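Local coordinates for protein transmembrane oligosaccharyl transferase (Archaeoglobus fulgidus, PDB 3WAJ) that is a multi-spanning membrane protein of the STT3/AglB family, with a GT-C-type transmembrane region, a bound zinc ion and a large soluble C-terminal portion, at residues W550-H555 / T616-A621; D611-T616 / P738-Q743; S699-E704 / I765-Y770; T723-A728 / E744-Y749. One frame throughout, in Å; residues are numbered along the deposited sequence.

Interaction 1: W550-H555 / T616-A621; sequences WWDYGH and TGKYYA
Lys618 crosses the indole of Trp550 obliquely with its aliphatic chain, CD lying 4.0 Å from Trp550 CD1, and carries its amine on to Asp552 and Tyr553 of the WWDYG sequence, the signature of this family. The torsions account for the reach: CG stands beside the backbone N, anti to the carbonyl carbon (chi1 -58°), and the chain is extended from there to NZ. The amine meets both partners tip to tip. Lys618 NZ donates to Asp552 OD2 at 2.8 Å, a salt bridge that uses the anti lone pair of that oxygen, the one turned away from OD1. It also donates to Tyr553 OH, where the modelled separation is very short and its exact length doubtful. The other oxygen, Asp552 OD1, lies 3.2 Å above the plane of the Trp551 ring, over its centre, while Asp552 CB sits over a face of the Tyr553 ring. The Asp552 side chain thus touches both aromatic neighbours, Trp551 through OD1 and Tyr553 through CB. At the far end of the Trp550 indole, CZ2 makes the apolar contact, 4.3 Å from Ala621 CB, and CH2 borders the Ala621 carbonyl, 4.0 Å from its O. Outside the two segments, Glu613 makes a second salt bridge to Lys618 NZ, and Trp503 stacks on Tyr553. The side chain of Asp552 is about 13 Å from the zinc ion. The two carboxylates beside one amine, Asp552 and Glu613, would favour its charged form, and the bonds tie the 3-10 turn 551-553 to the residue just ahead of helix 619-627.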
# COMPACT_ATOMS: atom_id res chain seq x y z
N TRP A 550 4.12 -11.63 5.84
CA TRP A 550 4.78 -10.65 4.99
C TRP A 550 4.19 -9.25 5.30
O TRP A 550 3.08 -9.15 5.83
CB TRP A 550 4.61 -11.03 3.51
CG TRP A 550 5.47 -10.26 2.54
CD1 TRP A 550 5.08 -9.75 1.34
CD2 TRP A 550 6.86 -9.91 2.69
NE1 TRP A 550 6.13 -9.11 0.73
CE2 TRP A 550 7.24 -9.19 1.53
CE3 TRP A 550 7.83 -10.13 3.69
CZ2 TRP A 550 8.54 -8.69 1.34
CZ3 TRP A 550 9.11 -9.62 3.50
CH2 TRP A 550 9.45 -8.92 2.33
N TRP A 551 4.93 -8.18 4.98
CA TRP A 551 4.52 -6.85 5.45
C TRP A 551 3.25 -6.33 4.79
O TRP A 551 2.53 -5.54 5.40
CB TRP A 551 5.66 -5.85 5.29
CG TRP A 551 6.14 -5.63 3.88
CD1 TRP A 551 7.17 -6.29 3.25
CD2 TRP A 551 5.66 -4.66 2.93
NE1 TRP A 551 7.34 -5.80 1.98
CE2 TRP A 551 6.43 -4.81 1.75
CE3 TRP A 551 4.64 -3.70 2.95
CZ2 TRP A 551 6.23 -4.02 0.60
CZ3 TRP A 551 4.43 -2.91 1.82
CH2 TRP A 551 5.23 -3.07 0.66
N ASP A 552 2.97 -6.78 3.56
CA ASP A 552 1.75 -6.42 2.82
C ASP A 552 0.47 -6.56 3.65
O ASP A 552 -0.45 -5.75 3.52
CB ASP A 552 1.58 -7.33 1.59
CG ASP A 552 2.62 -7.10 0.55
OD1 ASP A 552 3.54 -6.26 0.76
OD2 ASP A 552 2.53 -7.77 -0.48
N TYR A 553 0.45 -7.59 4.49
CA TYR A 553 -0.76 -8.10 5.13
C TYR A 553 -1.05 -7.49 6.50
O TYR A 553 -2.09 -7.78 7.11
CB TYR A 553 -0.68 -9.66 5.19
CG TYR A 553 -0.41 -10.23 3.82
CD1 TYR A 553 -1.30 -9.99 2.77
CD2 TYR A 553 0.73 -10.99 3.54
CE1 TYR A 553 -1.09 -10.49 1.49
CE2 TYR A 553 0.96 -11.51 2.23
CZ TYR A 553 0.04 -11.24 1.21
OH TYR A 553 0.23 -11.71 -0.09
N GLY A 554 -0.15 -6.62 6.98
CA GLY A 554 -0.22 -6.07 8.33
C GLY A 554 -1.53 -5.38 8.68
O GLY A 554 -2.12 -5.60 9.75
N HIS A 555 -2.00 -4.54 7.76
CA HIS A 555 -3.25 -3.82 7.99
C HIS A 555 -4.47 -4.75 8.12
O HIS A 555 -5.32 -4.54 9.01
CB HIS A 555 -3.45 -2.70 6.95
CG HIS A 555 -2.46 -1.58 7.09
ND1 HIS A 555 -1.70 -1.39 8.23
CD2 HIS A 555 -2.10 -0.59 6.23
CE1 HIS A 555 -0.92 -0.33 8.07
NE2 HIS A 555 -1.15 0.17 6.87
N THR A 616 5.14 -18.21 -3.60
CA THR A 616 5.49 -18.12 -5.00
C THR A 616 5.96 -16.73 -5.44
O THR A 616 7.13 -16.41 -5.32
CB THR A 616 4.35 -18.59 -5.89
OG1 THR A 616 3.23 -17.71 -5.73
CG2 THR A 616 3.94 -20.01 -5.52
N GLY A 617 5.05 -15.93 -5.98
CA GLY A 617 5.42 -14.68 -6.65
C GLY A 617 6.15 -13.66 -5.79
O GLY A 617 7.07 -12.98 -6.26
N LYS A 618 5.76 -13.55 -4.53
CA LYS A 618 6.37 -12.57 -3.66
C LYS A 618 7.61 -13.12 -2.95
O LYS A 618 8.24 -12.39 -2.18
CB LYS A 618 5.37 -12.05 -2.61
CG LYS A 618 4.10 -11.41 -3.18
CD LYS A 618 3.27 -10.82 -2.04
CE LYS A 618 2.09 -10.00 -2.58
NZ LYS A 618 1.01 -9.84 -1.54
N TYR A 619 7.94 -14.40 -3.17
CA TYR A 619 9.08 -14.95 -2.44
C TYR A 619 10.37 -14.19 -2.75
O TYR A 619 11.15 -13.88 -1.84
CB TYR A 619 9.28 -16.47 -2.61
CG TYR A 619 10.48 -16.91 -1.78
CD1 TYR A 619 11.76 -16.92 -2.33
CD2 TYR A 619 10.34 -17.21 -0.43
CE1 TYR A 619 12.87 -17.26 -1.57
CE2 TYR A 619 11.45 -17.56 0.35
CZ TYR A 619 12.71 -17.58 -0.23
OH TYR A 619 13.82 -17.91 0.50
N TYR A 620 10.59 -13.88 -4.02
CA TYR A 620 11.78 -13.16 -4.45
C TYR A 620 11.93 -11.84 -3.69
O TYR A 620 13.01 -11.50 -3.22
CB TYR A 620 11.69 -12.90 -5.95
CG TYR A 620 12.85 -12.14 -6.56
CD1 TYR A 620 12.69 -10.84 -7.02
CD2 TYR A 620 14.09 -12.75 -6.73
CE1 TYR A 620 13.75 -10.16 -7.61
CE2 TYR A 620 15.15 -12.07 -7.31
CZ TYR A 620 14.97 -10.78 -7.75
OH TYR A 620 16.01 -10.11 -8.33
N ALA A 621 10.83 -11.10 -3.57
CA ALA A 621 10.80 -9.86 -2.82
C ALA A 621 11.27 -10.06 -1.37
O ALA A 621 11.97 -9.19 -0.82
CB ALA A 621 9.41 -9.27 -2.86

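Interaction 2: D611-T616 / P738-Q743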
# COMPACT_ATOMS: atom_id res chain seq x y z
N ASP A 611 0.85 -17.17 2.90
CA ASP A 611 -0.05 -17.35 1.76
C ASP A 611 0.66 -17.82 0.49
O ASP A 611 1.88 -17.93 0.46
CB ASP A 611 -0.97 -16.14 1.53
CG ASP A 611 -0.32 -15.04 0.71
OD1 ASP A 611 0.93 -14.99 0.57
OD2 ASP A 611 -1.10 -14.20 0.22
N ILE A 612 -0.11 -18.12 -0.54
CA ILE A 612 0.47 -18.76 -1.70
C ILE A 612 1.35 -17.77 -2.45
O ILE A 612 2.24 -18.16 -3.21
CB ILE A 612 -0.61 -19.37 -2.60
CG1 ILE A 612 0.04 -20.28 -3.65
CG2 ILE A 612 -1.45 -18.26 -3.25
CD1 ILE A 612 -0.94 -21.04 -4.51
N GLU A 613 1.12 -16.49 -2.21
CA GLU A 613 1.89 -15.45 -2.88
C GLU A 613 3.29 -15.36 -2.28
O GLU A 613 4.29 -15.27 -3.00
CB GLU A 613 1.14 -14.12 -2.83
CG GLU A 613 -0.12 -14.10 -3.69
CD GLU A 613 -0.78 -12.74 -3.78
OE1 GLU A 613 -1.63 -12.54 -4.68
OE2 GLU A 613 -0.46 -11.86 -2.95
N MET A 614 3.33 -15.35 -0.95
CA MET A 614 4.57 -15.51 -0.20
C MET A 614 5.37 -16.73 -0.64
O MET A 614 6.59 -16.68 -0.77
CB MET A 614 4.24 -15.60 1.29
CG MET A 614 3.78 -14.26 1.88
SD MET A 614 3.08 -14.38 3.53
CE MET A 614 4.48 -15.14 4.40
N GLU A 615 4.67 -17.83 -0.90
CA GLU A 615 5.33 -19.05 -1.33
C GLU A 615 5.89 -18.89 -2.74
O GLU A 615 6.99 -19.36 -3.03
CB GLU A 615 4.34 -20.24 -1.29
CG GLU A 615 4.90 -21.56 -1.79
CD GLU A 615 3.83 -22.65 -1.87
OE1 GLU A 615 2.86 -22.46 -2.62
OE2 GLU A 615 3.96 -23.70 -1.20
N THR A 616 5.14 -18.21 -3.60
CA THR A 616 5.49 -18.12 -5.00
C THR A 616 5.96 -16.73 -5.44
O THR A 616 7.13 -16.41 -5.32
CB THR A 616 4.35 -18.59 -5.89
OG1 THR A 616 3.23 -17.71 -5.73
CG2 THR A 616 3.94 -20.01 -5.52
N PRO A 738 2.08 -19.81 -15.13
CA PRO A 738 0.89 -20.52 -14.62
C PRO A 738 0.24 -19.79 -13.44
O PRO A 738 0.91 -18.96 -12.80
CB PRO A 738 1.47 -21.86 -14.13
CG PRO A 738 2.86 -21.97 -14.78
CD PRO A 738 3.33 -20.56 -14.90
N THR A 739 -1.03 -20.11 -13.17
CA THR A 739 -1.70 -19.65 -11.95
C THR A 739 -0.92 -20.13 -10.74
O THR A 739 -0.26 -21.17 -10.80
CB THR A 739 -3.15 -20.16 -11.85
OG1 THR A 739 -3.13 -21.59 -11.80
CG2 THR A 739 -4.00 -19.68 -13.04
N MET A 740 -1.02 -19.39 -9.64
CA MET A 740 -0.17 -19.66 -8.48
C MET A 740 -0.33 -21.07 -7.89
O MET A 740 0.65 -21.68 -7.47
CB MET A 740 -0.35 -18.58 -7.42
CG MET A 740 0.37 -17.29 -7.81
SD MET A 740 0.08 -15.91 -6.69
CE MET A 740 -1.72 -15.81 -6.84
N GLY A 741 -1.56 -21.56 -7.86
CA GLY A 741 -1.81 -22.94 -7.45
C GLY A 741 -1.05 -23.95 -8.29
O GLY A 741 -0.48 -24.93 -7.78
N THR A 742 -1.03 -23.72 -9.60
CA THR A 742 -0.25 -24.56 -10.49
C THR A 742 1.25 -24.38 -10.22
O THR A 742 2.03 -25.35 -10.24
CB THR A 742 -0.59 -24.27 -11.95
OG1 THR A 742 -1.96 -24.62 -12.17
CG2 THR A 742 0.30 -25.06 -12.88
N GLN A 743 1.66 -23.15 -9.94
CA GLN A 743 3.07 -22.92 -9.63
C GLN A 743 3.51 -23.74 -8.44
O GLN A 743 4.60 -24.30 -8.44
CB GLN A 743 3.34 -21.44 -9.39
CG GLN A 743 3.04 -20.57 -10.58
CD GLN A 743 3.51 -19.17 -10.35
OE1 GLN A 743 4.32 -18.93 -9.46
NE2 GLN A 743 3.00 -18.22 -11.13
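Met740 supplies most of the apolar packing, meeting Ile612, Glu613 and Thr616 in turn. Its CB lies 3.9 Å from Ile612 CD1, and this methyl is 3.4 Å from Met740 O and equally near Gly741 N, so it presses on the first turn of helix 740-755. Met740 SD is 3.5 Å from Glu613 CG; the chain bends at its last torsion (chi3 -59°), which places CE 3.9 Å from both Glu613 CG and Glu613 OE1. The Glu613 carboxylate is held by its salt bridge to Lys618.

Several polar bonds are local to one segment, and none joins the two. Thr616 OG1 donates to Ile612 O at 2.7 Å, and Thr616 N reaches this oxygen from the opposite face of the carbonyl plane. Gln743 NE2 donates to Pro738 O at 2.8 Å, nearly in its own amide plane, which fixes the amide and leaves OE1 3.6 Å from Thr616 CB. Asp611 N-caps the short helix, its OD1 taking Met614 N at 2.9 Å as part of a capping box.

Helix 612-615 follows directly on strand 605-611 of the mixed sheet and packs against the N-terminal turn of helix 740-755, with Tyr770, just before strand 771-776, touching Asp611 and Glu613.

Interaction 3: S699-E704 / I765-Y770; sequences SDYPAE and IAPSGY
The backbones of Tyr701 and Gly769 come within 4.5 Å of each other, CA to CA, where the two segments pass at 114° between their end-to-end directions. The segments diverge here, where the antiparallel pairing of strands 693-698 and 771-776 ends, and one backbone bond joins them: Tyr770 N to Asp700 O, 3.1 Å long and nearly straight at 168°. Gly769 CA adds a CA-H...O contact to the same oxygen. Asp700 O takes a further donor, Ser699 OG, which meets it in the carbonyl plane on a lone pair; Ser699 OG in turn accepts from Val771 N, at the start of the neighbouring strand.

Two rings offer their edges. Tyr701 turns its CD1-CE1 edge to the 767-768 peptide, with Pro767 C and Ser768 N near the ring plane, and CE1 is 3.9 Å from Pro767 CG. Its hydroxyl is linked to Pro767 O by a water that donates to the carbonyl at 3.0 Å. Tyr770 directs CD1 at Pro702, 4.0 Å from CA, and Pro702 CD rests 3.2 Å from Ser768 O.

Ser768 OG is bonded to Glu744, which also anchors the loop to helix 740-755. Chemically this is mainly a backbone contact: the carbonyls of Asp700 and Pro767 are engaged by N-H, serine and water donors, while prolines and tyrosine rings pack around these bonds.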
# COMPACT_ATOMS: atom_id res chain seq x y z
N SER A 699 -7.24 -22.01 4.62
CA SER A 699 -8.41 -21.59 3.87
C SER A 699 -8.67 -22.55 2.73
O SER A 699 -7.93 -23.52 2.53
CB SER A 699 -8.16 -20.23 3.24
OG SER A 699 -7.09 -20.31 2.31
N ASP A 700 -9.70 -22.23 1.97
CA ASP A 700 -10.00 -22.90 0.72
C ASP A 700 -8.86 -22.74 -0.30
O ASP A 700 -7.93 -21.93 -0.11
CB ASP A 700 -11.29 -22.30 0.16
CG ASP A 700 -12.07 -23.30 -0.66
OD1 ASP A 700 -11.49 -24.35 -1.03
OD2 ASP A 700 -13.27 -23.02 -0.94
N TYR A 701 -8.93 -23.51 -1.39
CA TYR A 701 -7.90 -23.53 -2.43
C TYR A 701 -7.85 -22.23 -3.22
O TYR A 701 -8.83 -21.47 -3.21
CB TYR A 701 -8.18 -24.68 -3.41
CG TYR A 701 -7.96 -26.06 -2.83
CD1 TYR A 701 -6.68 -26.56 -2.67
CD2 TYR A 701 -9.04 -26.85 -2.44
CE1 TYR A 701 -6.47 -27.81 -2.13
CE2 TYR A 701 -8.84 -28.12 -1.90
CZ TYR A 701 -7.55 -28.59 -1.75
OH TYR A 701 -7.30 -29.83 -1.23
N PRO A 702 -6.73 -21.96 -3.91
CA PRO A 702 -6.80 -20.92 -4.95
C PRO A 702 -7.93 -21.25 -5.93
O PRO A 702 -8.20 -22.43 -6.19
CB PRO A 702 -5.44 -21.02 -5.66
CG PRO A 702 -4.68 -22.17 -5.01
CD PRO A 702 -5.35 -22.43 -3.68
N ALA A 703 -8.58 -20.22 -6.46
CA ALA A 703 -9.77 -20.36 -7.29
C ALA A 703 -9.68 -21.42 -8.41
O ALA A 703 -10.58 -22.24 -8.57
CB ALA A 703 -10.16 -19.00 -7.88
N GLU A 704 -8.60 -21.38 -9.19
CA GLU A 704 -8.47 -22.22 -10.37
C GLU A 704 -8.47 -23.69 -10.02
O GLU A 704 -9.00 -24.51 -10.77
CB GLU A 704 -7.24 -21.84 -11.21
CG GLU A 704 -5.91 -22.18 -10.54
CD GLU A 704 -5.37 -21.11 -9.56
OE1 GLU A 704 -6.02 -20.03 -9.38
OE2 GLU A 704 -4.27 -21.38 -8.99
N ILE A 765 2.22 -34.24 -4.40
CA ILE A 765 2.00 -33.34 -5.52
C ILE A 765 0.51 -33.01 -5.58
O ILE A 765 -0.29 -33.79 -6.09
CB ILE A 765 2.56 -33.93 -6.83
CG1 ILE A 765 4.07 -34.11 -6.67
CG2 ILE A 765 2.24 -33.01 -8.02
CD1 ILE A 765 4.76 -34.63 -7.88
N ALA A 766 0.15 -31.85 -5.02
CA ALA A 766 -1.24 -31.45 -4.81
C ALA A 766 -1.31 -29.98 -4.41
O ALA A 766 -0.37 -29.47 -3.79
CB ALA A 766 -1.89 -32.30 -3.74
N PRO A 767 -2.43 -29.31 -4.73
CA PRO A 767 -2.54 -27.92 -4.29
C PRO A 767 -2.92 -27.90 -2.81
O PRO A 767 -3.01 -28.95 -2.20
CB PRO A 767 -3.67 -27.36 -5.16
CG PRO A 767 -4.57 -28.54 -5.41
CD PRO A 767 -3.62 -29.75 -5.50
N SER A 768 -3.13 -26.71 -2.24
CA SER A 768 -3.36 -26.57 -0.80
C SER A 768 -4.02 -25.22 -0.57
O SER A 768 -4.24 -24.45 -1.53
CB SER A 768 -2.04 -26.64 -0.05
OG SER A 768 -1.28 -25.44 -0.28
N GLY A 769 -4.33 -24.91 0.68
CA GLY A 769 -5.02 -23.67 0.99
C GLY A 769 -4.21 -22.44 0.61
O GLY A 769 -2.98 -22.38 0.83
N TYR A 770 -4.91 -21.45 0.06
CA TYR A 770 -4.33 -20.15 -0.28
C TYR A 770 -3.66 -19.53 0.95
O TYR A 770 -2.53 -19.02 0.88
CB TYR A 770 -5.43 -19.22 -0.79
CG TYR A 770 -4.95 -17.99 -1.53
CD1 TYR A 770 -5.19 -17.85 -2.89
CD2 TYR A 770 -4.30 -16.94 -0.88
CE1 TYR A 770 -4.79 -16.72 -3.58
CE2 TYR A 770 -3.89 -15.81 -1.57
CZ TYR A 770 -4.13 -15.71 -2.92
OH TYR A 770 -3.73 -14.61 -3.62
O HOH W 1 -5.02 -31.23 -2.28

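Interaction 4: T723-A728 / E744-Y749; sequences TALYEA and EVLYKY
Leu746 on helix 740-755 wedges against Ala724, Leu725 and Ala728 of helix 717-732. The motif is a pair of helices successive in the chain, packed across each other with their local axes 9.9 Å apart and crossing at -116°. Within these segments the touching residues are Ala724, Leu725 and Ala728 on one helix and Val745 and Leu746 on the other. From Leu746 CB, which points at the partner helix but is still 5.9 Å from Ala724 CB, the chain turns with CG beside the backbone N and anti to the carbonyl carbon (chi1 -64°). Leu746 CG closes to 4.7 Å from Ala724 CB, and its two methyls then part. CD1 goes to Ala728 CB at 4.0 Å, one turn along from Ala724. CD2 goes to Leu725 CD2 at 3.6 Å, methyl against methyl, and also skirts Ala724 CB.

The small alanine methyls let the backbones approach, as the 6.8 Å between Ala724 CA and Val745 CA indicates. Trp705 of helix 703-708 touches both Ala724 and Val745 and so covers one border of the interface. On another face of helix 740-755, Lys748 NZ donates to Glu744 OE1 in a salt bridge between residues one turn apart (i, i+4), coming from above the carboxylate plane. Lys748 also reaches the loop beyond, bonding to Ala766 O.

Everything that passes between the two segments themselves is apolar, down to Val745 CG1, the branch anti to its backbone N, which touches Ala724 CB at 3.6 Å.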
# COMPACT_ATOMS: atom_id res chain seq x y z
N THR A 723 -2.71 -32.15 -15.14
CA THR A 723 -3.50 -30.93 -15.25
C THR A 723 -2.60 -29.68 -15.18
O THR A 723 -2.67 -28.79 -16.04
CB THR A 723 -4.55 -30.87 -14.15
OG1 THR A 723 -5.48 -31.96 -14.32
CG2 THR A 723 -5.30 -29.54 -14.19
N ALA A 724 -1.75 -29.64 -14.16
CA ALA A 724 -0.83 -28.52 -13.97
C ALA A 724 0.10 -28.29 -15.18
O ALA A 724 0.18 -27.17 -15.70
CB ALA A 724 -0.04 -28.73 -12.70
N LEU A 725 0.79 -29.32 -15.64
CA LEU A 725 1.66 -29.18 -16.82
C LEU A 725 0.90 -28.71 -18.05
O LEU A 725 1.38 -27.87 -18.80
CB LEU A 725 2.36 -30.50 -17.13
CG LEU A 725 3.43 -30.89 -16.13
CD1 LEU A 725 4.01 -32.25 -16.49
CD2 LEU A 725 4.53 -29.83 -16.11
N TYR A 726 -0.30 -29.25 -18.26
CA TYR A 726 -1.11 -28.81 -19.39
C TYR A 726 -1.41 -27.32 -19.30
O TYR A 726 -1.26 -26.59 -20.29
CB TYR A 726 -2.43 -29.60 -19.44
CG TYR A 726 -3.26 -29.27 -20.65
CD1 TYR A 726 -3.05 -29.93 -21.85
CD2 TYR A 726 -4.25 -28.30 -20.60
CE1 TYR A 726 -3.83 -29.65 -22.97
CE2 TYR A 726 -5.02 -28.01 -21.72
CZ TYR A 726 -4.81 -28.69 -22.90
OH TYR A 726 -5.57 -28.39 -24.01
N GLU A 727 -1.83 -26.86 -18.12
CA GLU A 727 -2.10 -25.43 -17.93
C GLU A 727 -0.84 -24.61 -18.22
O GLU A 727 -0.90 -23.56 -18.86
CB GLU A 727 -2.55 -25.15 -16.49
CG GLU A 727 -2.94 -23.69 -16.23
CD GLU A 727 -2.84 -23.28 -14.75
OE1 GLU A 727 -1.94 -22.46 -14.44
OE2 GLU A 727 -3.65 -23.75 -13.92
N ALA A 728 0.30 -25.12 -17.78
CA ALA A 728 1.55 -24.36 -17.89
C ALA A 728 1.93 -24.18 -19.37
O ALA A 728 2.18 -23.07 -19.83
CB ALA A 728 2.67 -25.04 -17.11
N GLU A 744 2.66 -23.79 -7.42
CA GLU A 744 2.98 -24.57 -6.22
C GLU A 744 3.08 -26.07 -6.56
O GLU A 744 4.00 -26.76 -6.11
CB GLU A 744 1.91 -24.33 -5.14
CG GLU A 744 1.88 -25.39 -4.06
CD GLU A 744 0.80 -25.13 -3.01
OE1 GLU A 744 0.11 -26.09 -2.59
OE2 GLU A 744 0.65 -23.96 -2.59
N VAL A 745 2.13 -26.56 -7.36
CA VAL A 745 2.16 -27.94 -7.84
C VAL A 745 3.49 -28.20 -8.55
O VAL A 745 4.16 -29.19 -8.27
CB VAL A 745 0.96 -28.29 -8.76
CG1 VAL A 745 1.19 -29.62 -9.44
CG2 VAL A 745 -0.34 -28.35 -7.95
N LEU A 746 3.88 -27.30 -9.44
CA LEU A 746 5.15 -27.47 -10.13
C LEU A 746 6.38 -27.39 -9.20
O LEU A 746 7.34 -28.15 -9.35
CB LEU A 746 5.25 -26.49 -11.30
CG LEU A 746 4.20 -26.72 -12.40
CD1 LEU A 746 4.36 -25.72 -13.56
CD2 LEU A 746 4.28 -28.15 -12.91
N TYR A 747 6.34 -26.47 -8.23
CA TYR A 747 7.41 -26.37 -7.24
C TYR A 747 7.60 -27.70 -6.54
O TYR A 747 8.73 -28.16 -6.35
CB TYR A 747 7.02 -25.35 -6.17
CG TYR A 747 7.27 -23.92 -6.51
CD1 TYR A 747 7.50 -23.52 -7.82
CD2 TYR A 747 7.30 -22.95 -5.52
CE1 TYR A 747 7.74 -22.19 -8.13
CE2 TYR A 747 7.56 -21.62 -5.82
CZ TYR A 747 7.77 -21.24 -7.12
OH TYR A 747 8.00 -19.91 -7.42
N LYS A 748 6.48 -28.32 -6.15
CA LYS A 748 6.50 -29.61 -5.45
C LYS A 748 7.02 -30.70 -6.35
O LYS A 748 7.80 -31.55 -5.92
CB LYS A 748 5.09 -29.98 -4.96
CG LYS A 748 4.59 -29.08 -3.87
CD LYS A 748 3.19 -29.46 -3.41
CE LYS A 748 2.84 -28.63 -2.17
NZ LYS A 748 1.40 -28.61 -1.84
N TYR A 749 6.56 -30.69 -7.60
CA TYR A 749 7.05 -31.64 -8.61
C TYR A 749 8.56 -31.52 -8.78
O TYR A 749 9.27 -32.52 -8.67
CB TYR A 749 6.33 -31.40 -9.94
CG TYR A 749 6.89 -32.21 -11.10
CD1 TYR A 749 6.77 -33.60 -11.12
CD2 TYR A 749 7.48 -31.58 -12.19
CE1 TYR A 749 7.27 -34.34 -12.19
CE2 TYR A 749 7.98 -32.30 -13.26
CZ TYR A 749 7.88 -33.68 -13.26
OH TYR A 749 8.37 -34.37 -14.35

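Interaction 1 is the contact nearest the chain's centre and the zinc ion, yet only partly buried, and it alone of the four has a salt bridge between its segments. Interactions 2, 3 and 4 are buried and lie farther out, on one side of that centre. Helix 740-755 serves both interaction 2, at its first turn, and interaction 4, one turn on. Interaction 3 depends on backbone donors and water, whereas 2 and 4 are chiefly apolar. Interactions 1 and 2 share Thr616, and polar side chains join other sites: Glu704 of interaction 3 bonds to Gly741 N of interaction 2, and Glu727 of interaction 4 reaches Thr742.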